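Side-chain contact in 2-oxoglutarate-dependent dioxygenase DAO (Oryza sativa subsp. indica, PDB 6KUN), which probably inactivates the plant hormone auxin by oxidising indole-3-acetic acid to 2-oxoindole-3-acetic acid, using iron and 2-oxoglutarate: residues A98-F103 with T116-A121. Sequence-based numbering, arbitrary orientation.
Sequences ADVDAF and TVKAYA
The ammonium end of Lys-118 stands on one side of the Asp-101 carboxylate plane, above and just outside OD1. Lys-118 NZ is about 2.8 Å above the carboxylate plane. It is 3.0 Å from Asp-101 OD1 and makes a salt bridge there. The hydrogen bond within it is weak, as fits a donor placed above the plane. Lys-118 CE lies on the same side of the plane but out beyond the oxygen, 3.3 Å from Asp-101 OD1. The Phe-103 ring turns an edge to the second helix: its CE1 is 4.7 Å from Val-117 CG1, which lies close to the ring plane.

Lys-118 reaches across by a long, nearly straight chain. CG is anti to the backbone N (chi1 -177°), and the next two torsions are also extended. A bend at chi4 (147°) sets the final position of NZ. A water gives the ammonium group a second link to the same residue. It accepts from Lys-118 NZ at 2.9 Å and donates to Asp-101 O at 2.6 Å. Lys-118 is thus tied to both the side chain and the backbone carbonyl of Asp-101.

Beside this polar link, Val-100 points toward the second helix. Its CG1 lies 4.3 Å from Lys-118 CG, against the aliphatic part of the lysine. Val-100 CG1 is also 4.5 Å from Ala-121 CB, so the apolar contact is loose.

The contact joins consecutive helices, 97-106 and 111-138, which run in roughly opposite directions here as a helical hairpin. It lies away from the iron and substrate sites. Lys-118 and Val-117 also touch Cys-104, farther along helix 97-106. Tyr-120 packs on helix 43-57, while Val-100 and Phe-103 rest on Leu-91 of strand 86-92, in the larger sheet of the jelly roll.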
ATOM      1  N   ALA B  98      27.986 -11.431   6.575  1.00 26.14           N
ATOM      2  CA  ALA B  98      28.812 -11.687   5.405  1.00 26.52           C
ATOM      3  C   ALA B  98      27.991 -12.240   4.240  1.00 27.32           C
ATOM      4  O   ALA B  98      28.238 -11.881   3.075  1.00 27.34           O
ATOM      5  CB  ALA B  98      29.939 -12.638   5.804  1.00 32.83           C
ATOM      6  N   ASP B  99      26.989 -13.087   4.548  1.00 20.12           N
ATOM      7  CA  ASP B  99      26.105 -13.665   3.541  1.00 20.64           C
ATOM      8  C   ASP B  99      25.156 -12.618   2.964  1.00 25.33           C
ATOM      9  O   ASP B  99      24.811 -12.657   1.772  1.00 17.47           O
ATOM     10  CB  ASP B  99      25.228 -14.783   4.141  1.00 26.08           C
ATOM     11  CG  ASP B  99      25.992 -16.064   4.470  1.00 37.87           C
ATOM     12  OD1 ASP B  99      27.186 -16.122   4.186  1.00 29.03           O
ATOM     13  OD2 ASP B  99      25.377 -17.017   5.025  1.00 24.61           O
ATOM     14  N   VAL B 100      24.613 -11.761   3.835  1.00 19.87           N
ATOM     15  CA  VAL B 100      23.710 -10.711   3.393  1.00 16.29           C
ATOM     16  C   VAL B 100      24.462  -9.729   2.501  1.00 22.31           C
ATOM     17  O   VAL B 100      23.962  -9.300   1.461  1.00 18.76           O
ATOM     18  CB  VAL B 100      23.077 -10.001   4.612  1.00 23.52           C
ATOM     19  CG1 VAL B 100      22.315  -8.776   4.151  1.00 24.16           C
ATOM     20  CG2 VAL B 100      22.156 -10.960   5.419  1.00 24.57           C
ATOM     21  N   ASP B 101      25.666  -9.337   2.913  1.00 19.10           N
ATOM     22  CA  ASP B 101      26.472  -8.433   2.096  1.00 19.34           C
ATOM     23  C   ASP B 101      26.726  -9.020   0.703  1.00 19.55           C
ATOM     24  O   ASP B 101      26.507  -8.354  -0.320  1.00 22.51           O
ATOM     25  CB  ASP B 101      27.778  -8.143   2.829  1.00 26.20           C
ATOM     26  CG  ASP B 101      27.571  -7.426   4.151  1.00 43.73           C
ATOM     27  OD1 ASP B 101      26.433  -7.009   4.462  1.00 51.58           O
ATOM     28  OD2 ASP B 101      28.564  -7.285   4.898  1.00 61.97           O
ATOM     29  N   ALA B 102      27.164 -10.281   0.640  1.00 20.17           N
ATOM     30  CA  ALA B 102      27.556 -10.875  -0.642  1.00 16.60           C
ATOM     31  C   ALA B 102      26.355 -11.138  -1.526  1.00 20.12           C
ATOM     32  O   ALA B 102      26.429 -10.982  -2.754  1.00 22.37           O
ATOM     33  CB  ALA B 102      28.337 -12.168  -0.395  1.00 23.56           C
ATOM     34  N   PHE B 103      25.250 -11.560  -0.940  1.00 18.53           N
ATOM     35  CA  PHE B 103      24.011 -11.730  -1.695  1.00 12.96           C
ATOM     36  C   PHE B 103      23.620 -10.428  -2.392  1.00 13.14           C
ATOM     37  O   PHE B 103      23.404 -10.407  -3.610  1.00 16.80           O
ATOM     38  CB  PHE B 103      22.895 -12.219  -0.754  1.00 16.63           C
ATOM     39  CG  PHE B 103      21.570 -12.499  -1.429  1.00 15.67           C
ATOM     40  CD1 PHE B 103      20.602 -11.515  -1.523  1.00 17.10           C
ATOM     41  CD2 PHE B 103      21.272 -13.745  -1.899  1.00 16.76           C
ATOM     42  CE1 PHE B 103      19.393 -11.792  -2.123  1.00 22.15           C
ATOM     43  CE2 PHE B 103      20.067 -14.013  -2.515  1.00 23.93           C
ATOM     44  CZ  PHE B 103      19.118 -13.024  -2.612  1.00 18.79           C
ATOM     45  N   THR B 116      18.152  -1.485  -1.058  1.00 16.59           N
ATOM     46  CA  THR B 116      16.871  -1.568  -0.374  1.00 20.79           C
ATOM     47  C   THR B 116      16.662  -2.964   0.185  1.00 20.41           C
ATOM     48  O   THR B 116      16.274  -3.129   1.338  1.00 16.28           O
ATOM     49  CB  THR B 116      15.704  -1.225  -1.318  1.00 23.31           C
ATOM     50  OG1 THR B 116      15.788   0.127  -1.760  1.00 20.07           O
ATOM     51  CG2 THR B 116      14.335  -1.432  -0.617  1.00 18.62           C
ATOM     52  N   VAL B 117      16.987  -3.971  -0.617  1.00 16.21           N
ATOM     53  CA  VAL B 117      16.868  -5.345  -0.173  1.00 14.40           C
ATOM     54  C   VAL B 117      17.778  -5.581   1.022  1.00 22.44           C
ATOM     55  O   VAL B 117      17.387  -6.214   2.015  1.00 15.33           O
ATOM     56  CB  VAL B 117      17.174  -6.323  -1.316  1.00 19.43           C
ATOM     57  CG1 VAL B 117      17.275  -7.773  -0.767  1.00 20.24           C
ATOM     58  CG2 VAL B 117      16.114  -6.258  -2.354  1.00 13.78           C
ATOM     59  N   LYS B 118      18.988  -5.051   0.960  1.00 17.54           N
ATOM     60  CA  LYS B 118      19.922  -5.213   2.062  1.00 17.96           C
ATOM     61  C   LYS B 118      19.353  -4.612   3.332  1.00 17.22           C
ATOM     62  O   LYS B 118      19.386  -5.253   4.397  1.00 19.51           O
ATOM     63  CB  LYS B 118      21.255  -4.565   1.701  1.00 21.95           C
ATOM     64  CG  LYS B 118      22.345  -4.730   2.731  1.00 27.52           C
ATOM     65  CD  LYS B 118      23.691  -4.202   2.190  1.00 35.64           C
ATOM     66  CE  LYS B 118      24.792  -4.415   3.220  1.00 40.74           C
ATOM     67  NZ  LYS B 118      26.103  -4.680   2.587  1.00 49.99           N
ATOM     68  N   ALA B 119      18.841  -3.378   3.251  1.00 19.80           N
ATOM     69  CA  ALA B 119      18.331  -2.711   4.441  1.00 15.87           C
ATOM     70  C   ALA B 119      17.140  -3.461   5.015  1.00 24.42           C
ATOM     71  O   ALA B 119      17.050  -3.658   6.237  1.00 17.97           O
ATOM     72  CB  ALA B 119      17.961  -1.253   4.112  1.00 24.33           C
ATOM     73  N   TYR B 120      16.236  -3.890   4.147  1.00 18.42           N
ATOM     74  CA  TYR B 120      15.110  -4.652   4.539  1.00 20.97           C
ATOM     75  C   TYR B 120      15.501  -5.965   5.225  1.00 23.61           C
ATOM     76  O   TYR B 120      15.016  -6.243   6.251  1.00 23.14           O
ATOM     77  CB  TYR B 120      14.127  -4.873   3.398  1.00 22.04           C
ATOM     78  CG  TYR B 120      12.726  -4.886   3.826  1.00 16.89           C
ATOM     79  CD1 TYR B 120      12.082  -3.723   4.023  1.00 24.04           C
ATOM     80  CD2 TYR B 120      12.041  -6.048   4.060  1.00 19.89           C
ATOM     81  CE1 TYR B 120      10.805  -3.687   4.405  1.00 30.51           C
ATOM     82  CE2 TYR B 120      10.732  -6.018   4.455  1.00 25.35           C
ATOM     83  CZ  TYR B 120      10.131  -4.815   4.609  1.00 35.06           C
ATOM     84  OH  TYR B 120       8.869  -4.611   5.006  1.00 46.55           O
ATOM     85  N   ALA B 121      16.373  -6.735   4.629  1.00 16.81           N
ATOM     86  CA  ALA B 121      16.777  -8.018   5.222  1.00 15.45           C
ATOM     87  C   ALA B 121      17.331  -7.786   6.620  1.00 18.58           C
ATOM     88  O   ALA B 121      16.938  -8.461   7.597  1.00 21.33           O
ATOM     89  CB  ALA B 121      17.814  -8.730   4.344  1.00 24.24           C
TER
HETATM   90  O   HOH W   1      26.415  -5.716  -0.096  1.00 28.94           O